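PDB 4X1O: 16S rRNA (adenine(1408)-N(1))-methyltransferase from Catenulispora acidiphila, which probably transfers a methyl group from S-adenosyl-L-methionine to N1 of adenine 1408 in 16S ribosomal RNA, a modification associated with aminoglycoside resistance. Local coordinates for residues K132-R135 against G136-G140. Numbering follows the deposited sequence.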
ATOM      1  N   LYS A 132      -2.386 -12.625   1.050  1.00 21.58           N
ATOM      2  CA  LYS A 132      -2.340 -12.538   2.506  1.00 22.47           C
ATOM      3  C   LYS A 132      -2.641 -11.124   3.015  1.00 20.93           C
ATOM      4  O   LYS A 132      -3.264 -10.930   4.065  1.00 19.06           O
ATOM      5  CB  LYS A 132      -0.964 -12.996   3.003  1.00 22.73           C
ATOM      6  CG  LYS A 132      -0.837 -13.009   4.506  1.00 32.22           C
ATOM      7  CD  LYS A 132      -0.025 -14.216   4.948  1.00 44.15           C
ATOM      8  CE  LYS A 132      -0.505 -14.730   6.290  1.00 48.60           C
ATOM      9  NZ  LYS A 132      -0.263 -13.711   7.341  1.00 55.60           N
ATOM     10  N   LEU A 133      -2.191 -10.121   2.274  1.00 17.27           N
ATOM     11  CA  LEU A 133      -2.465  -8.748   2.673  1.00 16.81           C
ATOM     12  C   LEU A 133      -3.967  -8.468   2.659  1.00 17.77           C
ATOM     13  O   LEU A 133      -4.500  -7.888   3.602  1.00 16.74           O
ATOM     14  CB  LEU A 133      -1.708  -7.770   1.750  1.00 19.85           C
ATOM     15  CG  LEU A 133      -1.939  -6.279   2.002  1.00 20.76           C
ATOM     16  CD1 LEU A 133      -1.511  -5.897   3.409  1.00 21.13           C
ATOM     17  CD2 LEU A 133      -1.188  -5.444   0.963  1.00 21.47           C
ATOM     18  N   LEU A 134      -4.644  -8.889   1.597  1.00 15.32           N
ATOM     19  CA  LEU A 134      -6.081  -8.704   1.484  1.00 15.97           C
ATOM     20  C   LEU A 134      -6.820  -9.461   2.600  1.00 14.61           C
ATOM     21  O   LEU A 134      -7.655  -8.894   3.319  1.00 16.87           O
ATOM     22  CB  LEU A 134      -6.568  -9.184   0.117  1.00 14.46           C
ATOM     23  CG  LEU A 134      -8.079  -9.265  -0.091  1.00 16.37           C
ATOM     24  CD1 LEU A 134      -8.721  -7.889   0.102  1.00 17.87           C
ATOM     25  CD2 LEU A 134      -8.388  -9.828  -1.466  1.00 17.00           C
ATOM     26  N   ARG A 135      -6.499 -10.739   2.739  1.00 16.01           N
ATOM     27  CA  ARG A 135      -7.168 -11.576   3.727  1.00 16.73           C
ATOM     28  C   ARG A 135      -6.911 -11.034   5.124  1.00 19.77           C
ATOM     29  O   ARG A 135      -7.818 -10.987   5.958  1.00 20.38           O
ATOM     30  CB  ARG A 135      -6.701 -13.030   3.620  1.00 16.21           C
ATOM     31  CG  ARG A 135      -7.434 -13.970   4.569  1.00 17.26           C
ATOM     32  CD  ARG A 135      -7.023 -15.404   4.265  1.00 18.10           C
ATOM     33  NE  ARG A 135      -7.703 -16.376   5.117  1.00 20.07           N
ATOM     34  CZ  ARG A 135      -8.908 -16.876   4.874  1.00 20.33           C
ATOM     35  NH1 ARG A 135      -9.594 -16.493   3.805  1.00 19.20           N
ATOM     36  NH2 ARG A 135      -9.426 -17.771   5.716  1.00 21.50           N
ATOM     37  N   GLY A 136      -5.688 -10.572   5.355  1.00 21.30           N
ATOM     38  CA  GLY A 136      -5.324  -9.998   6.640  1.00 23.82           C
ATOM     39  C   GLY A 136      -6.095  -8.743   7.007  1.00 23.56           C
ATOM     40  O   GLY A 136      -6.503  -8.551   8.151  1.00 25.08           O
ATOM     41  N   VAL A 137      -6.294  -7.875   6.032  1.00 20.27           N
ATOM     42  CA  VAL A 137      -7.022  -6.652   6.270  1.00 19.24           C
ATOM     43  C   VAL A 137      -8.495  -6.953   6.499  1.00 21.10           C
ATOM     44  O   VAL A 137      -9.122  -6.367   7.365  1.00 25.80           O
ATOM     45  CB  VAL A 137      -6.838  -5.666   5.109  1.00 23.47           C
ATOM     46  CG1 VAL A 137      -7.902  -4.596   5.140  1.00 29.84           C
ATOM     47  CG2 VAL A 137      -5.418  -5.065   5.176  1.00 25.36           C
ATOM     48  N   VAL A 138      -9.045  -7.890   5.735  1.00 18.04           N
ATOM     49  CA  VAL A 138     -10.470  -8.182   5.844  1.00 19.35           C
ATOM     50  C   VAL A 138     -10.777  -8.833   7.194  1.00 19.29           C
ATOM     51  O   VAL A 138     -11.764  -8.498   7.855  1.00 22.20           O
ATOM     52  CB  VAL A 138     -10.925  -9.089   4.686  1.00 22.43           C
ATOM     53  CG1 VAL A 138     -12.322  -9.633   4.941  1.00 24.49           C
ATOM     54  CG2 VAL A 138     -10.856  -8.313   3.347  1.00 21.56           C
ATOM     55  N   LEU A 139      -9.924  -9.763   7.607  1.00 16.25           N
ATOM     56  CA  LEU A 139     -10.105 -10.441   8.897  1.00 17.37           C
ATOM     57  C   LEU A 139      -9.563  -9.644  10.082  1.00 22.91           C
ATOM     58  O   LEU A 139      -9.926  -9.917  11.238  1.00 25.28           O
ATOM     59  CB  LEU A 139      -9.420 -11.804   8.878  1.00 19.07           C
ATOM     60  CG  LEU A 139     -10.068 -12.813   7.933  1.00 22.83           C
ATOM     61  CD1 LEU A 139      -9.223 -14.093   7.903  1.00 25.00           C
ATOM     62  CD2 LEU A 139     -11.493 -13.084   8.393  1.00 31.85           C
ATOM     63  N   GLY A 140      -8.685  -8.685   9.808  1.00 17.79           N
ATOM     64  CA  GLY A 140      -8.018  -7.965  10.885  1.00 22.44           C
ATOM     65  C   GLY A 140      -7.030  -8.875  11.580  1.00 26.94           C
ATOM     66  O   GLY A 140      -6.974  -8.948  12.813  1.00 26.77           O
TER
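Leu139 lays its CD1 methyl over one face of the Arg135 guanidinium, above the plane but displaced from its centre toward the edge of the group, one helical turn along the chain. The same methyl rests on the aliphatic part of the arginine, 3.8 Å from Arg135 CG. With CG anti to the backbone N (chi1 -176°) and the chain extended as far as NE, Arg135 runs alongside Leu139, a long residue that offers methylenes to the leucine and a charge beyond it. That charge is held by Asp177, in a salt bridge, and by the carbonyl of Glu174, while Leu178 packs against both side chains.

On the buried side, Leu134 and Val138 point the same way, with Leu134 CD1 3.9 Å from Val138 CG2; Leu134 and Val137 also meet Ile162 of strand 157-163, so branched apolar residues suit this face. Four successive i to i+4 backbone bonds join the turns, from Gly136 N to Lys132 O (2.8 Å) through to Leu139 N to Arg135 O (2.9 Å). Earlier in the helix, Leu133 belongs to the S-adenosyl-L-methionine site and its side chain lies near Ile110 of that site. Lys132 NZ forms salt bridges with Glu141, just after the helix, and with Asp143 at the start of helix 142-151. Gly140 takes a positive phi of 70°, a conformation that a residue without a side chain adopts easily, and its N makes weak bonds to Gly136 O and, at 3.4 Å, to Val137 O. With Glu141 N turned back to Gly136 O, the latter bond completes the Schellman motif that closes helix 131-139, which packs on the central sheet beside the cofactor site.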